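Local coordinates for resiniferatoxin-binding, phosphotriesterase-related protein (Rhodobacter sphaeroides 2.4.1, PDB 3K2G) that binds two zinc ions in a TIM-barrel active site and is probably a metal-dependent phosphoester hydrolase of the phosphotriesterase family, at residues I80-L85 against H303-K308; H34-N39 against V104-R109. All blocks are in the same frame, centred on the assembly; numbering follows the deposited sequence.

Overall arrangement
Contacts 1 and 2 lie at the binuclear zinc site of a TIM barrel, their centres 9 Å apart, and each supplies ligands to the same zinc ion: D304 from contact 1, H34 and H36 from contact 2, with E177 and a shared water completing the shell. Segment 34-39 touches both segments of contact 1 as well as its own partner 104-109. Its E35 carboxylate, also bonded through OE2 to S302 OG, takes a probable hydrogen bond from contact 1, H303 N to E35 OE2 at 2.7 Å, and its far end pairs with strand 81-82, L82 O to N39 N at 3.0 Å. The bound dimercaptobutanediol lies beside F306 of contact 1.

Contact 1. Residues I80-L85 against H303-K308; sequences IALDDL and HDVFVK. With ZN (zinc ion), chain I; DTV ((2S,3S)-1,4-dimercaptobutane-2,3-diol), chain K.
L82 and K308 make up about half of this contact, in which the short strand 81-82 packs against the loop that follows barrel strand 299-301. The isobutyl end of L82 lies mostly against the loop backbone. CD2 of L82 rests 3.5 Å from V307 C, while L82 CD1 sits over the backbone of F306 and meets V305 CG1 at 4.1 Å. CG of L82 is anti to its carbonyl carbon (chi1 -67°), and both methyls reach the loop from there.

K308 reaches from the loop to the strand, its chain extended as far as CE and then bent (chi4 69°) to put NZ beside the strand. There K308 NZ donates to A81 O at 2.6 Å, in the plane of that carbonyl, with a C=O...N angle of 157°. D83 crosses the end of the lysine: its OD1 forms a salt bridge with K308 NZ at 3.4 Å, weak as a hydrogen bond. H78 O is a further partner of the ammonium.

V307 turns its side chain away from the strand, yet its CG1 still comes within 4.2 Å of I80 CA and also lies over one face of the F306 ring, toward the rim. The F306 ring in turn reaches the bound dimercaptobutanediol, CE1 to O2 at 3.4 Å, and D304 OD1 binds zinc at 2.3 Å. The ammonium of K308 is thus met by two backbone carbonyls and, more weakly, the D83 carboxylate, a setting that probably favours its charged form and ties strand 81-82 to the loop bearing a zinc ligand and a pocket wall.

Contact 2. Residues H34-N39 against V104-R109; sequences HEHLQN and VDPTCR. With ZN (zinc ion), chain I.
A fully buried, largely polar contact joins H34-N39 to V104-R109 at the ends of neighbouring parallel barrel strands 31-32 and 102-105, beside the metal site. E35 N continues the pairing with a bond to V104 O at 3.1 Å. Next to it, P106 sets CG over the centre of the H34 imidazole, a CH-pi contact 3.6 Å from the centroid and 7° off the ring normal.

H34 and H36 form the HxH motif of the phosphotriesterase family, and both bind the same zinc through NE2; E177 and D304 complete its protein ligands. The other nitrogen of H36, ND1, donates to T107 OG1 at 2.6 Å, nearly straight and in the ring plane, which, with the zinc bond at NE2, helps fix the rotation of the imidazole. T107 OG1 in turn donates a hydrogen bond to D105 OD1 at 2.5 Å, using the syn lone pair of that oxygen, making D105 a third-shell residue to the metal. OD1 also accepts T107 N in an Asx turn.

With CG anti to its backbone N (chi1 -172°), the D105 carboxylate reaches over to the opposite segment: OD2 takes L37 N at 2.8 Å from above the carboxylate plane, and a water links that oxygen to Q38 O.

Contact 1. Residues I80-L85 against H303-K308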
loop_
_atom_site.group_PDB
_atom_site.type_symbol
_atom_site.label_atom_id
_atom_site.label_comp_id
_atom_site.label_asym_id
_atom_site.label_seq_id
_atom_site.Cartn_x
_atom_site.Cartn_y
_atom_site.Cartn_z
ATOM N N ILE B 80 -36.390 -9.493 8.800
ATOM C CA ILE B 80 -36.553 -8.662 7.617
ATOM C C ILE B 80 -37.828 -7.835 7.462
ATOM O O ILE B 80 -38.481 -7.864 6.420
ATOM C CB ILE B 80 -36.337 -9.514 6.343
ATOM C CG1 ILE B 80 -37.345 -10.661 6.296
ATOM C CG2 ILE B 80 -34.916 -10.075 6.339
ATOM C CD1 ILE B 80 -37.148 -11.594 5.113
ATOM N N ALA B 81 -38.167 -7.087 8.503
ATOM C CA ALA B 81 -39.326 -6.210 8.473
ATOM C C ALA B 81 -39.414 -5.399 9.754
ATOM O O ALA B 81 -39.501 -5.949 10.851
ATOM C CB ALA B 81 -40.613 -7.013 8.263
ATOM N N LEU B 82 -39.358 -4.081 9.604
ATOM C CA LEU B 82 -39.470 -3.171 10.730
ATOM C C LEU B 82 -40.954 -2.808 10.728
ATOM O O LEU B 82 -41.400 -1.960 9.949
ATOM C CB LEU B 82 -38.591 -1.933 10.504
ATOM C CG LEU B 82 -37.073 -2.177 10.494
ATOM C CD1 LEU B 82 -36.334 -0.905 10.101
ATOM C CD2 LEU B 82 -36.628 -2.629 11.877
ATOM N N ASP B 83 -41.707 -3.475 11.598
ATOM C CA ASP B 83 -43.149 -3.292 11.682
ATOM C C ASP B 83 -43.723 -2.918 13.042
ATOM O O ASP B 83 -44.942 -2.862 13.195
ATOM C CB ASP B 83 -43.845 -4.561 11.196
ATOM C CG ASP B 83 -43.303 -5.813 11.865
ATOM O OD1 ASP B 83 -42.708 -5.699 12.955
ATOM O OD2 ASP B 83 -43.478 -6.911 11.302
ATOM N N ASP B 84 -42.874 -2.680 14.034
ATOM C CA ASP B 84 -43.387 -2.293 15.344
ATOM C C ASP B 84 -43.191 -0.798 15.525
ATOM O O ASP B 84 -42.094 -0.334 15.833
ATOM C CB ASP B 84 -42.679 -3.042 16.472
ATOM C CG ASP B 84 -43.370 -2.844 17.811
ATOM O OD1 ASP B 84 -43.518 -1.680 18.240
ATOM O OD2 ASP B 84 -43.773 -3.852 18.430
ATOM N N LEU B 85 -44.274 -0.050 15.349
ATOM C CA LEU B 85 -44.232 1.399 15.453
ATOM C C LEU B 85 -43.833 1.907 16.831
ATOM O O LEU B 85 -43.101 2.893 16.950
ATOM C CB LEU B 85 -45.589 1.980 15.053
ATOM C CG LEU B 85 -45.607 3.429 14.569
ATOM C CD1 LEU B 85 -44.566 3.635 13.478
ATOM C CD2 LEU B 85 -46.995 3.754 14.045
ATOM N N HIS B 303 -26.755 4.936 9.650
ATOM C CA HIS B 303 -26.686 3.492 9.932
ATOM C C HIS B 303 -27.421 2.604 8.930
ATOM O O HIS B 303 -27.122 1.412 8.806
ATOM C CB HIS B 303 -27.292 3.126 11.299
ATOM C CG HIS B 303 -26.986 4.081 12.410
ATOM N ND1 HIS B 303 -27.603 5.308 12.527
ATOM C CD2 HIS B 303 -26.205 3.946 13.507
ATOM C CE1 HIS B 303 -27.220 5.887 13.650
ATOM N NE2 HIS B 303 -26.371 5.082 14.265
ATOM N N ASP B 304 -28.396 3.172 8.233
ATOM C CA ASP B 304 -29.216 2.400 7.307
ATOM C C ASP B 304 -29.901 1.255 8.064
ATOM O O ASP B 304 -29.902 0.102 7.624
ATOM C CB ASP B 304 -28.404 1.825 6.141
ATOM C CG ASP B 304 -29.297 1.204 5.074
ATOM O OD1 ASP B 304 -30.476 1.607 4.998
ATOM O OD2 ASP B 304 -28.835 0.334 4.304
ATOM N N VAL B 305 -30.454 1.578 9.224
ATOM C CA VAL B 305 -31.192 0.588 10.002
ATOM C C VAL B 305 -32.294 0.108 9.061
ATOM O O VAL B 305 -33.085 0.919 8.573
ATOM C CB VAL B 305 -31.843 1.226 11.240
ATOM C CG1 VAL B 305 -32.850 0.264 11.851
ATOM C CG2 VAL B 305 -30.772 1.599 12.256
ATOM N N PHE B 306 -32.343 -1.194 8.787
ATOM C CA PHE B 306 -33.359 -1.714 7.882
ATOM C C PHE B 306 -33.889 -3.096 8.248
ATOM O O PHE B 306 -34.669 -3.671 7.501
ATOM C CB PHE B 306 -32.834 -1.705 6.434
ATOM C CG PHE B 306 -31.908 -2.837 6.107
ATOM C CD1 PHE B 306 -32.339 -3.897 5.310
ATOM C CD2 PHE B 306 -30.601 -2.840 6.575
ATOM C CE1 PHE B 306 -31.482 -4.945 4.990
ATOM C CE2 PHE B 306 -29.732 -3.885 6.265
ATOM C CZ PHE B 306 -30.175 -4.939 5.469
ATOM N N VAL B 307 -33.453 -3.622 9.391
ATOM C CA VAL B 307 -33.913 -4.922 9.890
ATOM C C VAL B 307 -33.965 -4.851 11.413
ATOM O O VAL B 307 -33.232 -4.077 12.026
ATOM C CB VAL B 307 -32.979 -6.089 9.476
ATOM C CG1 VAL B 307 -33.044 -6.308 7.961
ATOM C CG2 VAL B 307 -31.553 -5.801 9.913
ATOM N N LYS B 308 -34.834 -5.655 12.018
ATOM C CA LYS B 308 -34.993 -5.663 13.468
ATOM C C LYS B 308 -33.701 -5.815 14.268
ATOM O O LYS B 308 -33.518 -5.136 15.283
ATOM C CB LYS B 308 -35.955 -6.776 13.905
ATOM C CG LYS B 308 -37.408 -6.580 13.492
ATOM C CD LYS B 308 -38.324 -7.467 14.331
ATOM C CE LYS B 308 -39.799 -7.306 13.943
ATOM N NZ LYS B 308 -40.078 -7.863 12.590
HETATM ZN ZN ZN I . -31.597 2.008 3.009
HETATM S S1 DTV K . -29.866 -5.093 -1.244
HETATM C C1 DTV K . -31.281 -4.048 -0.643
HETATM C C2 DTV K . -32.045 -4.669 0.527
HETATM O O2 DTV K . -31.139 -4.827 1.609
HETATM C C3 DTV K . -33.207 -3.758 0.961
HETATM O O3 DTV K . -32.696 -2.521 1.399
HETATM C C4 DTV K . -34.025 -4.359 2.105
HETATM S S4 DTV K . -35.789 -3.972 1.965
HETATM O O HOH W 1 -30.720 0.590 1.976
#

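Contact 2. Residues H34-N39 against V104-R109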
loop_
_atom_site.group_PDB
_atom_site.type_symbol
_atom_site.label_atom_id
_atom_site.label_comp_id
_atom_site.label_asym_id
_atom_site.label_seq_id
_atom_site.Cartn_x
_atom_site.Cartn_y
_atom_site.Cartn_z
ATOM N N HIS B 34 -29.851 8.746 6.401
ATOM C CA HIS B 34 -30.381 7.531 5.812
ATOM C C HIS B 34 -30.764 6.469 6.834
ATOM O O HIS B 34 -29.922 5.689 7.284
ATOM C CB HIS B 34 -29.337 6.991 4.829
ATOM C CG HIS B 34 -29.823 5.870 3.970
ATOM N ND1 HIS B 34 -29.705 5.888 2.598
ATOM C CD2 HIS B 34 -30.382 4.677 4.286
ATOM C CE1 HIS B 34 -30.170 4.755 2.103
ATOM N NE2 HIS B 34 -30.585 4.003 3.106
ATOM N N GLU B 35 -32.044 6.439 7.180
ATOM C CA GLU B 35 -32.556 5.471 8.148
ATOM C C GLU B 35 -33.953 5.018 7.748
ATOM O O GLU B 35 -34.712 5.781 7.148
ATOM C CB GLU B 35 -32.656 6.096 9.541
ATOM C CG GLU B 35 -31.392 6.744 10.067
ATOM C CD GLU B 35 -30.265 5.751 10.299
ATOM O OE1 GLU B 35 -30.553 4.570 10.588
ATOM O OE2 GLU B 35 -29.086 6.161 10.204
ATOM N N HIS B 36 -34.292 3.775 8.074
ATOM C CA HIS B 36 -35.626 3.275 7.785
ATOM C C HIS B 36 -36.295 3.140 9.141
ATOM O O HIS B 36 -35.752 2.495 10.041
ATOM C CB HIS B 36 -35.553 1.925 7.081
ATOM C CG HIS B 36 -34.883 1.988 5.748
ATOM N ND1 HIS B 36 -35.530 2.420 4.611
ATOM C CD2 HIS B 36 -33.604 1.737 5.384
ATOM C CE1 HIS B 36 -34.677 2.436 3.603
ATOM N NE2 HIS B 36 -33.503 2.027 4.046
ATOM N N LEU B 37 -37.460 3.768 9.292
ATOM C CA LEU B 37 -38.184 3.724 10.556
ATOM C C LEU B 37 -39.192 2.587 10.577
ATOM O O LEU B 37 -39.522 2.055 11.635
ATOM C CB LEU B 37 -38.869 5.068 10.796
ATOM C CG LEU B 37 -37.846 6.208 10.765
ATOM C CD1 LEU B 37 -38.518 7.527 11.094
ATOM C CD2 LEU B 37 -36.732 5.914 11.757
ATOM N N GLN B 38 -39.660 2.229 9.388
ATOM C CA GLN B 38 -40.614 1.146 9.169
ATOM C C GLN B 38 -40.352 0.686 7.738
ATOM O O GLN B 38 -40.108 1.512 6.867
ATOM C CB GLN B 38 -42.056 1.661 9.260
ATOM C CG GLN B 38 -42.536 2.079 10.641
ATOM C CD GLN B 38 -42.706 0.900 11.579
ATOM O OE1 GLN B 38 -41.758 0.475 12.242
ATOM N NE2 GLN B 38 -43.913 0.352 11.623
ATOM N N ASN B 39 -40.392 -0.615 7.481
ATOM C CA ASN B 39 -40.174 -1.095 6.120
ATOM C C ASN B 39 -40.545 -2.561 5.978
ATOM O O ASN B 39 -40.948 -3.208 6.942
ATOM C CB ASN B 39 -38.712 -0.894 5.697
ATOM C CG ASN B 39 -37.761 -1.852 6.394
ATOM O OD1 ASN B 39 -38.165 -2.621 7.268
ATOM N ND2 ASN B 39 -36.488 -1.803 6.014
ATOM N N VAL B 104 -33.838 11.329 7.944
ATOM C CA VAL B 104 -34.270 11.221 6.559
ATOM C C VAL B 104 -34.566 9.746 6.298
ATOM O O VAL B 104 -33.675 8.898 6.383
ATOM C CB VAL B 104 -33.174 11.700 5.567
ATOM C CG1 VAL B 104 -33.672 11.561 4.129
ATOM C CG2 VAL B 104 -32.806 13.158 5.856
ATOM N N ASP B 105 -35.825 9.443 5.998
ATOM C CA ASP B 105 -36.228 8.071 5.735
ATOM C C ASP B 105 -36.460 7.890 4.240
ATOM O O ASP B 105 -37.468 8.342 3.694
ATOM C CB ASP B 105 -37.507 7.733 6.500
ATOM C CG ASP B 105 -37.858 6.260 6.412
ATOM O OD1 ASP B 105 -37.681 5.675 5.324
ATOM O OD2 ASP B 105 -38.312 5.697 7.428
ATOM N N PRO B 106 -35.528 7.213 3.563
ATOM C CA PRO B 106 -35.616 6.971 2.123
ATOM C C PRO B 106 -36.429 5.745 1.713
ATOM O O PRO B 106 -36.299 5.270 0.581
ATOM C CB PRO B 106 -34.154 6.855 1.720
ATOM C CG PRO B 106 -33.575 6.113 2.894
ATOM C CD PRO B 106 -34.209 6.806 4.084
ATOM N N THR B 107 -37.255 5.230 2.620
ATOM C CA THR B 107 -38.077 4.066 2.294
ATOM C C THR B 107 -39.028 4.498 1.180
ATOM O O THR B 107 -39.800 5.438 1.348
ATOM C CB THR B 107 -38.909 3.582 3.516
ATOM O OG1 THR B 107 -38.031 3.262 4.603
ATOM C CG2 THR B 107 -39.716 2.335 3.157
ATOM N N CYS B 108 -38.971 3.823 0.038
ATOM C CA CYS B 108 -39.837 4.202 -1.072
ATOM C C CYS B 108 -40.845 3.134 -1.483
ATOM O O CYS B 108 -41.146 2.223 -0.709
ATOM C CB CYS B 108 -38.987 4.624 -2.282
ATOM S SG CYS B 108 -37.774 3.409 -2.858
ATOM N N ARG B 109 -41.370 3.265 -2.699
ATOM C CA ARG B 109 -42.358 2.327 -3.227
ATOM C C ARG B 109 -41.763 0.942 -3.413
ATOM O O ARG B 109 -40.726 0.779 -4.062
ATOM C CB ARG B 109 -42.910 2.813 -4.574
ATOM C CG ARG B 109 -43.533 4.196 -4.544
ATOM C CD ARG B 109 -44.305 4.471 -5.823
ATOM N NE ARG B 109 -44.789 5.846 -5.883
ATOM C CZ ARG B 109 -45.902 6.217 -6.507
ATOM N NH1 ARG B 109 -46.654 5.311 -7.120
ATOM N NH2 ARG B 109 -46.260 7.496 -6.525
HETATM ZN ZN ZN I . -31.597 2.008 3.009
HETATM O O HOH W 2 -40.501 4.244 6.845
HETATM O O HOH W 1 -30.720 0.590 1.976
#